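P450 cytochrome, putative from Rippkaea orientalis probably binds and carries the molybdenum cofactor, as a Rossmann-fold member of the SLOG cluster4 family, despite its cytochrome P450 name. Local coordinates of one contact, PDB 6Y01 (chain A, 1.23 Å), residues E70-G75 and A88-I93, beside the matching contact of the related molybdenum cofactor carrier protein from Chlamydomonas reinhardtii, PDB 2IZ6 (chain B, 1.60 Å), residues G69-G74 and A87-I92. One frame, after least-squares fit of the local backbone (RMSD 0.30 Å); residues are numbered along the deposited sequences.

Structure 1 (6Y01); sequences EGLTIG and AVDIAI.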
loop_
_atom_site.group_PDB
_atom_site.type_symbol
_atom_site.label_atom_id
_atom_site.label_comp_id
_atom_site.label_asym_id
_atom_site.label_seq_id
_atom_site.Cartn_x
_atom_site.Cartn_y
_atom_site.Cartn_z
ATOM N N GLU A 70 6.084 16.273 26.760
ATOM C CA GLU A 70 6.889 15.044 26.909
ATOM C C GLU A 70 6.104 13.800 26.461
ATOM O O GLU A 70 6.366 12.710 26.946
ATOM C CB GLU A 70 7.437 14.953 28.326
ATOM C CG GLU A 70 8.295 16.156 28.700
ATOM C CD GLU A 70 8.954 16.086 30.037
ATOM O OE1 GLU A 70 8.373 15.528 31.001
ATOM O OE2 GLU A 70 10.038 16.623 30.074
ATOM N N GLY A 71 5.193 13.940 25.499
ATOM C CA GLY A 71 4.473 12.807 24.950
ATOM C C GLY A 71 5.232 12.161 23.812
ATOM O O GLY A 71 6.127 12.758 23.213
ATOM N N LEU A 72 4.828 10.925 23.489
ATOM C CA LEU A 72 5.367 10.181 22.341
ATOM C C LEU A 72 4.599 10.553 21.076
ATOM O O LEU A 72 3.353 10.664 21.108
ATOM C CB LEU A 72 5.204 8.703 22.599
ATOM C CG LEU A 72 5.761 7.766 21.537
ATOM C CD1 LEU A 72 7.269 7.851 21.426
ATOM C CD2 LEU A 72 5.320 6.344 21.840
ATOM N N THR A 73 5.347 10.795 20.040
ATOM C CA THR A 73 4.799 11.142 18.723
ATOM C C THR A 73 5.199 10.124 17.666
ATOM O O THR A 73 6.338 9.742 17.545
ATOM C CB THR A 73 5.210 12.549 18.306
ATOM O OG1 THR A 73 6.639 12.584 18.255
ATOM C CG2 THR A 73 4.671 13.579 19.278
ATOM N N ILE A 74 4.205 9.740 16.844
ATOM C CA ILE A 74 4.393 8.793 15.732
ATOM C C ILE A 74 4.042 9.545 14.448
ATOM O O ILE A 74 3.001 10.253 14.424
ATOM C CB ILE A 74 3.441 7.598 15.842
ATOM C CG1 ILE A 74 3.384 6.953 17.214
ATOM C CG2 ILE A 74 3.786 6.579 14.741
ATOM C CD1 ILE A 74 4.696 6.409 17.735
ATOM N N GLY A 75 4.903 9.410 13.451
ATOM C CA GLY A 75 4.591 10.002 12.146
ATOM C C GLY A 75 4.536 8.906 11.091
ATOM O O GLY A 75 5.438 8.098 11.010
ATOM N N ALA A 88 10.218 16.906 15.860
ATOM C CA ALA A 88 9.107 16.676 16.821
ATOM C C ALA A 88 8.433 15.301 16.672
ATOM O O ALA A 88 7.579 14.956 17.508
ATOM C CB ALA A 88 8.086 17.741 16.707
ATOM N N VAL A 89 8.909 14.509 15.709
ATOM C CA VAL A 89 8.399 13.140 15.493
ATOM C C VAL A 89 9.372 12.171 16.118
ATOM O O VAL A 89 10.542 12.112 15.658
ATOM C CB VAL A 89 8.269 12.833 13.993
ATOM C CG1 VAL A 89 7.936 11.318 13.768
ATOM C CG2 VAL A 89 7.264 13.778 13.331
ATOM N N ASP A 90 8.947 11.392 17.097
ATOM C CA ASP A 90 9.858 10.422 17.784
ATOM C C ASP A 90 10.043 9.137 16.959
ATOM O O ASP A 90 11.153 8.604 16.887
ATOM C CB ASP A 90 9.294 10.010 19.134
ATOM C CG ASP A 90 9.221 11.139 20.129
ATOM O OD1 ASP A 90 10.156 11.981 20.143
ATOM O OD2 ASP A 90 8.203 11.247 20.852
ATOM N N ILE A 91 8.938 8.655 16.358
ATOM C CA ILE A 91 8.940 7.376 15.628
ATOM C C ILE A 91 8.453 7.641 14.204
ATOM O O ILE A 91 7.310 8.024 14.031
ATOM C CB ILE A 91 8.020 6.343 16.322
ATOM C CG1 ILE A 91 8.416 6.094 17.783
ATOM C CG2 ILE A 91 7.953 5.037 15.491
ATOM C CD1 ILE A 91 9.769 5.505 17.945
ATOM N N ALA A 92 9.351 7.536 13.266
ATOM C CA ALA A 92 9.069 7.758 11.838
ATOM C C ALA A 92 8.786 6.415 11.171
ATOM O O ALA A 92 9.702 5.622 10.929
ATOM C CB ALA A 92 10.234 8.455 11.194
ATOM N N ILE A 93 7.505 6.203 10.843
ATOM C CA ILE A 93 7.110 5.016 10.064
ATOM C C ILE A 93 7.168 5.441 8.604
ATOM O O ILE A 93 6.398 6.300 8.191
ATOM C CB ILE A 93 5.712 4.544 10.468
ATOM C CG1 ILE A 93 5.593 4.285 11.955
ATOM C CG2 ILE A 93 5.271 3.329 9.631
ATOM C CD1 ILE A 93 6.533 3.258 12.485
#
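Thr-73 and Asp-90 grip each other beside a pair of parallel strands. Thr-73 N donates to Asp-90 OD2 (3.0 Å), on the anti side and out of the carboxylate plane. Thr-73 OG1, placed between its backbone N and carbonyl carbon (chi1 60°), gives its proton to Ala-88 O (2.7 Å) and accepts from Asp-90 N (2.8 Å). Leu-72 CD1 lies 3.6 Å from Asp-90 OD2 and also meets Ile-91. Ile-74 CD1 packs on Ile-91 CB at 3.6 Å. Val-89 CG1 lies against Gly-75 N. Ala-92 points to the opposite face from Ile-91. Strands 73-77 and 91-94 form the edge pair of a Rossmann-type parallel sheet, with 91-94 outermost. Lys-67, from the helix ended by a Schellman motif at Glu-70, forms a salt bridge with Asp-90 OD2. Leu-72 packs on Ile-91 of a second subunit, and Ile-91 on its Leu-72.

Comparison
Both structures keep the parallel strand pair and the hydrogen bonds between threonine, aspartate and alanine. The hydrogen bonds of Thr-73(A) N to Asp-90(A) OD2 and of Thr-73(A) OG1 to Ala-88(A) O recur at Thr-72(B), Asp-89(B) and Ala-87(B). The side chains of Thr-73(A), Val-89(A), Asp-90(A) and Ile-93(A) and of their counterparts in chain B keep their place within the error. Phi is positive at both Glu-70(A) and Gly-69(B).

Leu-72(A) stands where Thr-71(B) does. CG of Leu-72(A) and CG2 of Thr-71(B) are 0.3 Å apart, so that position stays occupied. CD2 of Leu-72(A) has no counterpart, and OG1 of Thr-71(B) adds a polar atom. The touches on the aspartate and on Ile-91(A) or Ile-90(B) are kept.

Ala-92(A) stands where Pro-91(B) does. The CB atoms coincide within the error, and CG and CD of the ring are extra. Pro-91(B) CD touches Asp-89(B) O at 3.7 Å, a contact that Ala-92(A) does not make. The ring probably stiffens the backbone here.

The models differ at two isoleucines. In Ile-74(A) against Ile-73(B), chi2 is -60° against 165°, and the CD1 atoms stand 2.0 Å apart after superposition. CG2 still touches Ile-93(A) or Ile-92(B). In Ile-91(A) against Ile-90(B), chi2 is -63° against 167°, and the CD1 atoms are 2.1 Å apart.

Structure 2 (2IZ6); sequences GGTTIG and AVDIPI.
Between Thr-72 and Asp-89 runs a short network of hydrogen bonds. Thr-72 N donates to Asp-89 OD2 (3.0 Å), on the anti side and out of the carboxylate plane. Thr-72 OG1, placed between its backbone N and carbonyl carbon (chi1 58°), gives its proton to Ala-87 O (2.6 Å) and accepts from Asp-89 N (2.9 Å). Thr-71 CG2 lies 4.0 Å from Asp-89 OD2 and also meets Ile-90. Ile-73 CG1 packs on Ile-90 CB at 4.2 Å. Val-88 CG1 lies against Gly-74 N. Pro-91 points to the opposite face from Ile-90, and its ring closes on its own backbone N, which therefore has no proton to donate. The pairing is that of a parallel sheet. Lys-66, from the helix ended by a Schellman motif at Gly-69, forms a salt bridge with Asp-89 OD2. Ile-73 and Ile-90 also pack on Ile-90 of a second subunit.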
loop_
_atom_site.group_PDB
_atom_site.type_symbol
_atom_site.label_atom_id
_atom_site.label_comp_id
_atom_site.label_asym_id
_atom_site.label_seq_id
_atom_site.Cartn_x
_atom_site.Cartn_y
_atom_site.Cartn_z
ATOM N N GLY B 69 5.724 16.528 26.508
ATOM C CA GLY B 69 6.441 15.283 26.860
ATOM C C GLY B 69 5.910 13.979 26.350
ATOM O O GLY B 69 6.324 12.919 26.826
ATOM N N GLY B 70 5.001 14.018 25.356
ATOM C CA GLY B 70 4.459 12.799 24.871
ATOM C C GLY B 70 5.265 12.193 23.736
ATOM O O GLY B 70 6.201 12.787 23.198
ATOM N N THR B 71 4.909 10.970 23.421
ATOM C CA THR B 71 5.566 10.194 22.423
ATOM C C THR B 71 4.738 10.390 21.132
ATOM O O THR B 71 3.512 10.379 21.136
ATOM C CB THR B 71 5.513 8.702 22.731
ATOM O OG1 THR B 71 6.353 8.407 23.852
ATOM C CG2 THR B 71 5.995 7.856 21.567
ATOM N N THR B 72 5.440 10.592 20.010
ATOM C CA THR B 72 4.827 10.837 18.758
ATOM C C THR B 72 5.275 9.857 17.669
ATOM O O THR B 72 6.467 9.516 17.517
ATOM C CB THR B 72 5.181 12.232 18.251
ATOM O OG1 THR B 72 6.593 12.385 18.128
ATOM C CG2 THR B 72 4.628 13.374 19.144
ATOM N N ILE B 73 4.309 9.513 16.863
ATOM C CA ILE B 73 4.501 8.616 15.723
ATOM C C ILE B 73 4.071 9.383 14.510
ATOM O O ILE B 73 2.911 9.823 14.406
ATOM C CB ILE B 73 3.722 7.282 15.834
ATOM C CG1 ILE B 73 4.057 6.480 17.098
ATOM C CG2 ILE B 73 3.966 6.448 14.548
ATOM C CD1 ILE B 73 3.057 5.392 17.371
ATOM N N GLY B 74 4.991 9.569 13.559
ATOM C CA GLY B 74 4.703 10.302 12.363
ATOM C C GLY B 74 4.860 9.387 11.186
ATOM O O GLY B 74 5.914 8.775 11.010
ATOM N N ALA B 87 10.212 16.964 16.057
ATOM C CA ALA B 87 9.031 16.595 16.889
ATOM C C ALA B 87 8.506 15.152 16.699
ATOM O O ALA B 87 7.664 14.708 17.484
ATOM C CB ALA B 87 7.883 17.535 16.661
ATOM N N VAL B 88 8.926 14.480 15.627
ATOM C CA VAL B 88 8.542 13.094 15.412
ATOM C C VAL B 88 9.557 12.193 16.169
ATOM O O VAL B 88 10.758 12.273 15.955
ATOM C CB VAL B 88 8.581 12.779 13.930
ATOM C CG1 VAL B 88 8.265 11.322 13.663
ATOM C CG2 VAL B 88 7.615 13.706 13.181
ATOM N N ASP B 89 9.058 11.354 17.066
ATOM C CA ASP B 89 9.888 10.376 17.724
ATOM C C ASP B 89 10.137 9.140 16.852
ATOM O O ASP B 89 11.228 8.646 16.780
ATOM C CB ASP B 89 9.235 9.921 19.031
ATOM C CG ASP B 89 9.234 10.984 20.088
ATOM O OD1 ASP B 89 10.225 11.722 20.182
ATOM O OD2 ASP B 89 8.276 11.061 20.871
ATOM N N ILE B 90 9.064 8.609 16.285
ATOM C CA ILE B 90 9.055 7.322 15.572
ATOM C C ILE B 90 8.481 7.579 14.196
ATOM O O ILE B 90 7.252 7.761 14.054
ATOM C CB ILE B 90 8.220 6.304 16.311
ATOM C CG1 ILE B 90 8.780 6.035 17.733
ATOM C CG2 ILE B 90 8.113 5.015 15.512
ATOM C CD1 ILE B 90 7.835 5.284 18.611
ATOM N N PRO B 91 9.358 7.659 13.157
ATOM C CA PRO B 91 8.892 7.817 11.794
ATOM C C PRO B 91 8.530 6.487 11.225
ATOM O O PRO B 91 9.404 5.624 11.155
ATOM C CB PRO B 91 10.116 8.494 11.079
ATOM C CG PRO B 91 11.129 8.776 12.127
ATOM C CD PRO B 91 10.838 7.736 13.199
ATOM N N ILE B 92 7.292 6.321 10.806
ATOM C CA ILE B 92 6.829 5.111 10.136
ATOM C C ILE B 92 6.727 5.455 8.645
ATOM O O ILE B 92 5.985 6.349 8.249
ATOM C CB ILE B 92 5.480 4.593 10.708
ATOM C CG1 ILE B 92 5.614 4.179 12.171
ATOM C CG2 ILE B 92 4.943 3.452 9.865
ATOM C CD1 ILE B 92 6.516 3.003 12.444
#